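Local coordinates for protein phosphate transporter (Thermotoga maritima MSB8, PDB 6L85) that imports inorganic phosphate across the cell membrane in a sodium-dependent manner, as a bacterial relative of the human SLC20 carriers, at residues Thr29-Gly32 / Thr37-Gln40; Ile96-Gly101 / Gln305-Thr310; Thr316-Ser321 / Thr355-Ala360. All blocks are in the same frame, centred on the assembly; numbering follows the deposited sequence.

Contact 1: Thr29-Gly32 / Thr37-Gln40; sequences TAVG and TVRQ. With NA (sodium ion), chain S.
V31 and V38 meet where helix 2-32 ends and, after a short connection, helix 38-56 starts. Two residues earlier, T29 points to the other business of this helix end: its OG1 binds a sodium ion at 2.6 Å. That hydroxyl stands between the backbone N and the carbonyl carbon (chi1 50°), and Q243 OE1, S247 OG and D327 OD2 are among the other atoms that bind the ion. A30 comes next, its methyl packed on Q243 and S247 of helix 231-258, so it lies against two residues that hold the same sodium. V31 then turns to the second helix. Its CG1 meets CG2 of V38 at 3.9 Å, the two forked side chains crossing at a slant, while V31 CG2 rests 4.1 Å from the carbonyl O of T37. The touch is purely van der Waals. The polar work is done within 37-40, where T37 and Q40 form a capping box at the start of the helix: Q40 N donates to T37 OG1 (3.1 Å, 168°), and T37 N donates to Q40 OE1 (3.0 Å, 172°). Both bonds are nearly straight, and they fix the first turn that carries V38. Around the pair, V38 also packs on helix 304-311, and R39 packs on F219 of the second subunit.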
# COMPACT_ATOMS: atom_id res chain seq x y z
N THR B 29 1.87 -9.47 -20.45
CA THR B 29 1.22 -8.43 -21.23
C THR B 29 2.08 -7.17 -21.29
O THR B 29 2.33 -6.63 -22.38
CB THR B 29 -0.16 -8.10 -20.64
OG1 THR B 29 -0.04 -7.88 -19.24
CG2 THR B 29 -1.15 -9.27 -20.87
N ALA B 30 2.56 -6.69 -20.13
CA ALA B 30 3.35 -5.46 -20.06
C ALA B 30 4.71 -5.64 -20.72
O ALA B 30 5.20 -4.72 -21.38
CB ALA B 30 3.52 -5.01 -18.60
N VAL B 31 5.33 -6.81 -20.54
CA VAL B 31 6.64 -7.05 -21.14
C VAL B 31 6.53 -7.20 -22.65
O VAL B 31 7.39 -6.72 -23.40
CB VAL B 31 7.29 -8.29 -20.51
CG1 VAL B 31 8.47 -8.72 -21.36
CG2 VAL B 31 7.74 -8.00 -19.08
N GLY B 32 5.47 -7.86 -23.13
CA GLY B 32 5.32 -8.11 -24.55
C GLY B 32 4.98 -6.86 -25.35
O GLY B 32 5.35 -6.75 -26.52
N THR B 37 10.67 -3.49 -19.04
CA THR B 37 11.61 -4.57 -19.27
C THR B 37 11.29 -5.76 -18.36
O THR B 37 10.58 -5.64 -17.36
CB THR B 37 13.07 -4.13 -19.00
OG1 THR B 37 13.25 -3.88 -17.61
CG2 THR B 37 13.46 -2.89 -19.82
N VAL B 38 11.87 -6.91 -18.70
CA VAL B 38 11.75 -8.11 -17.88
C VAL B 38 12.22 -7.83 -16.45
O VAL B 38 11.54 -8.19 -15.48
CB VAL B 38 12.54 -9.26 -18.53
CG1 VAL B 38 12.67 -10.43 -17.57
CG2 VAL B 38 11.88 -9.69 -19.84
N ARG B 39 13.37 -7.17 -16.31
CA ARG B 39 13.94 -6.89 -14.99
C ARG B 39 13.02 -5.98 -14.17
O ARG B 39 12.80 -6.23 -12.97
CB ARG B 39 15.32 -6.25 -15.17
CG ARG B 39 15.84 -5.48 -13.97
CD ARG B 39 15.99 -6.37 -12.73
NE ARG B 39 17.22 -7.16 -12.74
CZ ARG B 39 18.40 -6.73 -12.30
NH1 ARG B 39 18.52 -5.50 -11.80
NH2 ARG B 39 19.46 -7.53 -12.34
N GLN B 40 12.49 -4.93 -14.79
CA GLN B 40 11.54 -4.07 -14.09
C GLN B 40 10.30 -4.86 -13.70
O GLN B 40 9.79 -4.72 -12.58
CB GLN B 40 11.16 -2.88 -14.96
CG GLN B 40 12.32 -1.99 -15.38
CD GLN B 40 11.88 -0.87 -16.31
OE1 GLN B 40 11.20 -1.10 -17.31
NE2 GLN B 40 12.25 0.35 -15.97
NA NA S . -0.20 -5.42 -18.30

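Contact 2: Ile96-Gly101 / Gln305-Thr310; sequences IATNWG and QKVMET
V307 packs against T98 and G101 in a buried helix-to-helix-end contact, joining the C-terminal end of helix 76-99 to the short helix 304-311 across some two hundred residues of chain. The backbones come close, with the CA atoms of G101 and V307 5.0 Å apart. G101 is the C-prime residue of a Schellman motif that ends the helix: its phi is positive (74°), a value that suits a glycine, its N reaches back to T98 O, and the following backbone N reaches A97 O. The turn brings the carbonyl O of G101 to V307, whose CG2 lies 4.0 Å from it. The other branch, CG1, sits between the backbone N and the carbonyl carbon (chi1 48°) and has the methyl CG2 of T98 at 4.5 Å, a loose touch. One turn on, T310 lies with its CG2 4.5 Å from G101 O, and its OG1 donates to K306 O at 3.2 Å, with the hydroxyl tilted out of the carbonyl plane. T98 divides its side chain between two tasks. The methyl serves V307, whereas OG1 is hydrogen-bonded to I94 O of its own helix and to N21 ND2, and N21 is itself a sodium ligand. On another side of helix 304-311, M308 packs on V23, M27 and V31 of helix 2-32. With only apolar branches and one carbonyl oxygen meeting between the two segments, the contact is a light van der Waals one, while the hydroxyls of T98 and T310 find their partners elsewhere than across it.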
# COMPACT_ATOMS: atom_id res chain seq x y z
N ILE B 96 10.17 -28.88 -12.94
CA ILE B 96 10.42 -29.54 -14.23
C ILE B 96 9.77 -28.73 -15.35
O ILE B 96 10.41 -28.34 -16.34
CB ILE B 96 9.90 -30.99 -14.20
CG1 ILE B 96 10.81 -31.90 -13.38
CG2 ILE B 96 9.71 -31.54 -15.61
CD1 ILE B 96 12.27 -31.74 -13.71
N ALA B 97 8.48 -28.43 -15.17
CA ALA B 97 7.78 -27.66 -16.19
C ALA B 97 8.45 -26.31 -16.42
O ALA B 97 8.65 -25.89 -17.56
CB ALA B 97 6.31 -27.48 -15.80
N THR B 98 8.79 -25.60 -15.34
CA THR B 98 9.43 -24.30 -15.49
C THR B 98 10.73 -24.44 -16.27
O THR B 98 10.99 -23.66 -17.19
CB THR B 98 9.69 -23.66 -14.12
OG1 THR B 98 8.45 -23.44 -13.44
CG2 THR B 98 10.43 -22.30 -14.28
N ASN B 99 11.53 -25.45 -15.92
CA ASN B 99 12.79 -25.69 -16.62
C ASN B 99 12.56 -25.78 -18.12
O ASN B 99 13.38 -25.29 -18.90
CB ASN B 99 13.46 -26.96 -16.11
CG ASN B 99 14.88 -27.14 -16.68
OD1 ASN B 99 15.77 -26.32 -16.45
ND2 ASN B 99 15.08 -28.23 -17.42
N TRP B 100 11.46 -26.38 -18.55
CA TRP B 100 11.23 -26.37 -19.99
C TRP B 100 10.45 -25.16 -20.48
O TRP B 100 10.08 -25.10 -21.65
CB TRP B 100 10.55 -27.67 -20.44
CG TRP B 100 11.58 -28.70 -20.79
CD1 TRP B 100 12.04 -29.01 -22.04
CD2 TRP B 100 12.31 -29.52 -19.86
NE1 TRP B 100 13.01 -29.99 -21.94
CE2 TRP B 100 13.19 -30.32 -20.62
CE3 TRP B 100 12.30 -29.66 -18.47
CZ2 TRP B 100 14.05 -31.24 -20.04
CZ3 TRP B 100 13.16 -30.59 -17.89
CH2 TRP B 100 14.02 -31.37 -18.67
N GLY B 101 10.21 -24.17 -19.62
CA GLY B 101 9.43 -23.02 -20.04
C GLY B 101 7.95 -23.27 -20.18
O GLY B 101 7.26 -22.49 -20.86
N GLN B 305 12.31 -14.94 -14.61
CA GLN B 305 12.90 -14.05 -15.59
C GLN B 305 13.34 -14.87 -16.80
O GLN B 305 14.23 -14.46 -17.55
CB GLN B 305 14.10 -13.28 -14.98
CG GLN B 305 13.73 -12.03 -14.13
CD GLN B 305 14.88 -11.01 -13.99
OE1 GLN B 305 15.14 -10.23 -14.90
NE2 GLN B 305 15.55 -11.01 -12.84
N LYS B 306 12.77 -16.08 -16.94
CA LYS B 306 12.95 -16.92 -18.12
C LYS B 306 11.63 -17.26 -18.81
O LYS B 306 11.46 -16.92 -19.99
CB LYS B 306 13.73 -18.18 -17.74
CG LYS B 306 15.26 -17.97 -17.64
CD LYS B 306 15.67 -17.31 -16.33
CE LYS B 306 17.17 -16.98 -16.32
NZ LYS B 306 17.51 -15.74 -17.10
N VAL B 307 10.67 -17.86 -18.11
CA VAL B 307 9.38 -18.21 -18.72
C VAL B 307 8.53 -16.97 -19.01
O VAL B 307 7.64 -17.01 -19.88
CB VAL B 307 8.68 -19.22 -17.79
CG1 VAL B 307 8.75 -18.71 -16.36
CG2 VAL B 307 7.23 -19.51 -18.22
N MET B 308 8.81 -15.85 -18.32
CA MET B 308 8.12 -14.60 -18.63
C MET B 308 8.39 -14.17 -20.07
O MET B 308 7.45 -13.91 -20.84
CB MET B 308 8.55 -13.51 -17.64
CG MET B 308 7.58 -12.39 -17.47
SD MET B 308 8.28 -11.08 -16.44
CE MET B 308 9.65 -11.87 -15.58
N GLU B 309 9.68 -14.06 -20.45
CA GLU B 309 10.03 -13.67 -21.83
C GLU B 309 10.07 -14.88 -22.77
O GLU B 309 10.95 -14.99 -23.63
CB GLU B 309 11.38 -12.96 -21.81
CG GLU B 309 12.46 -13.76 -21.09
CD GLU B 309 13.88 -13.29 -21.37
OE1 GLU B 309 14.27 -13.24 -22.56
OE2 GLU B 309 14.61 -12.99 -20.40
N THR B 310 9.12 -15.77 -22.62
CA THR B 310 8.72 -16.86 -23.50
C THR B 310 7.22 -16.87 -23.70
O THR B 310 6.74 -17.20 -24.79
CB THR B 310 9.21 -18.20 -22.93
OG1 THR B 310 10.64 -18.19 -22.86
CG2 THR B 310 8.75 -19.37 -23.79

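Contact 3: Thr316-Ser321 / Thr355-Ala360; sequences TTLTNS and TGVGFA
T317 and A360 mark the nearest approach of one backbone about to enter a helix and one that has just left one, with CA atoms 7.6 Å apart. An N-cap, T319 at the start of helix 320-339, lies beside the C-terminal end of helix 346-357, which runs out at G358. Helical angles are abandoned there, and the phi of 112° together with psi 141° calls for glycine, since a CB would press on the carbonyl O of V357. Beyond it the chain runs extended through F359, which turns from the other segment, and reaches A360, whose methyl turns toward it. Two separate touches follow. In the buried one, the CA-CB bond of L318 does not head for V357, but with CG anti to the backbone N (chi1 -167°) the branch end is carried there, and CD1 meets V357 CG2 at 4.4 Å, a loose van der Waals contact. V357 also packs on T325 and V326 of helix 320-339 and on S150 of helix 129-162, so L318 joins it among residues of those helices. R322 strengthens the join from the first turn of helix 320-339: its NE donates to V357 O, and its NH1 to the OG1 of T319, so one guanidinium group reaches both segments. The second touch lies at the surface, where the OG1 of T317, weakly hydrogen-bonded to R361 NH2, stands 4.2 Å from the CB of A360.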
# COMPACT_ATOMS: atom_id res chain seq x y z
N THR B 316 3.19 -10.22 -28.31
CA THR B 316 3.63 -8.88 -28.70
C THR B 316 2.72 -8.24 -29.74
O THR B 316 2.85 -7.05 -30.01
CB THR B 316 5.07 -8.89 -29.24
OG1 THR B 316 5.09 -9.49 -30.54
CG2 THR B 316 6.01 -9.63 -28.29
N THR B 317 1.81 -9.01 -30.33
CA THR B 317 0.78 -8.48 -31.21
C THR B 317 -0.52 -8.18 -30.47
O THR B 317 -1.51 -7.79 -31.11
CB THR B 317 0.52 -9.45 -32.37
OG1 THR B 317 0.07 -10.72 -31.87
CG2 THR B 317 1.80 -9.66 -33.18
N LEU B 318 -0.55 -8.36 -29.15
CA LEU B 318 -1.71 -7.99 -28.36
C LEU B 318 -1.73 -6.47 -28.16
O LEU B 318 -0.77 -5.90 -27.63
CB LEU B 318 -1.68 -8.71 -27.01
CG LEU B 318 -2.96 -8.68 -26.18
CD1 LEU B 318 -4.07 -9.43 -26.92
CD2 LEU B 318 -2.70 -9.28 -24.80
N THR B 319 -2.80 -5.81 -28.59
CA THR B 319 -2.86 -4.37 -28.41
C THR B 319 -2.82 -4.03 -26.92
O THR B 319 -3.17 -4.84 -26.05
CB THR B 319 -4.12 -3.76 -29.03
OG1 THR B 319 -5.29 -4.49 -28.62
CG2 THR B 319 -4.03 -3.75 -30.56
N ASN B 320 -2.39 -2.80 -26.62
CA ASN B 320 -2.33 -2.37 -25.24
C ASN B 320 -3.71 -2.31 -24.60
O ASN B 320 -3.86 -2.61 -23.40
CB ASN B 320 -1.64 -1.02 -25.17
CG ASN B 320 -0.16 -1.15 -25.39
OD1 ASN B 320 0.54 -1.78 -24.58
ND2 ASN B 320 0.34 -0.60 -26.49
N SER B 321 -4.75 -1.96 -25.37
CA SER B 321 -6.09 -1.97 -24.80
C SER B 321 -6.54 -3.40 -24.50
O SER B 321 -7.24 -3.63 -23.50
CB SER B 321 -7.07 -1.28 -25.74
OG SER B 321 -7.00 -1.85 -27.03
N THR B 355 -8.50 -15.55 -24.65
CA THR B 355 -9.43 -16.04 -25.66
C THR B 355 -10.68 -15.17 -25.72
O THR B 355 -11.30 -15.02 -26.78
CB THR B 355 -9.80 -17.52 -25.43
OG1 THR B 355 -10.78 -17.63 -24.39
CG2 THR B 355 -8.59 -18.33 -25.06
N GLY B 356 -11.05 -14.56 -24.60
CA GLY B 356 -12.22 -13.70 -24.59
C GLY B 356 -12.01 -12.37 -25.29
O GLY B 356 -12.97 -11.79 -25.82
N VAL B 357 -10.79 -11.83 -25.28
CA VAL B 357 -10.58 -10.58 -26.03
C VAL B 357 -10.26 -10.83 -27.49
O VAL B 357 -10.16 -9.86 -28.26
CB VAL B 357 -9.42 -9.68 -25.56
CG1 VAL B 357 -9.77 -9.00 -24.26
CG2 VAL B 357 -8.10 -10.44 -25.52
N GLY B 358 -10.09 -12.06 -27.90
CA GLY B 358 -9.67 -12.28 -29.26
C GLY B 358 -8.25 -12.82 -29.25
O GLY B 358 -7.40 -12.40 -28.45
N PHE B 359 -8.00 -13.76 -30.14
CA PHE B 359 -6.68 -14.35 -30.30
C PHE B 359 -6.27 -14.18 -31.76
O PHE B 359 -6.96 -14.68 -32.65
CB PHE B 359 -6.69 -15.84 -29.89
CG PHE B 359 -7.79 -16.65 -30.54
CD1 PHE B 359 -9.04 -16.73 -29.95
CD2 PHE B 359 -7.56 -17.34 -31.73
CE1 PHE B 359 -10.06 -17.48 -30.54
CE2 PHE B 359 -8.57 -18.09 -32.33
CZ PHE B 359 -9.82 -18.16 -31.73
N ALA B 360 -5.20 -13.42 -32.00
CA ALA B 360 -4.64 -13.41 -33.35
C ALA B 360 -4.37 -14.85 -33.81
O ALA B 360 -4.86 -15.27 -34.86
CB ALA B 360 -3.39 -12.52 -33.43

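Overall arrangement
Contact 1 joins the other two. V38 touches helix 304-311 of contact 2, with V38 CG2 3.8 Å from E309 CB and V38 CG1 3.9 Å from M308 CE. The 29-32 end touches contact 3: G32 O lies 3.4 Å from T316 CG2, and T29 CG2 is 4.2 Å from L318 CD2. The centres of contacts 1 and 2 are about 15 Å apart, and the centres of contacts 1 and 3 about 16 Å apart. Contacts 2 and 3 do not touch, their nearest atoms being about 8 Å apart. One sodium is bound in contact 1; the side chains of V307 and L318 are about 7 and 8 Å from a bound sodium and do not ligate it.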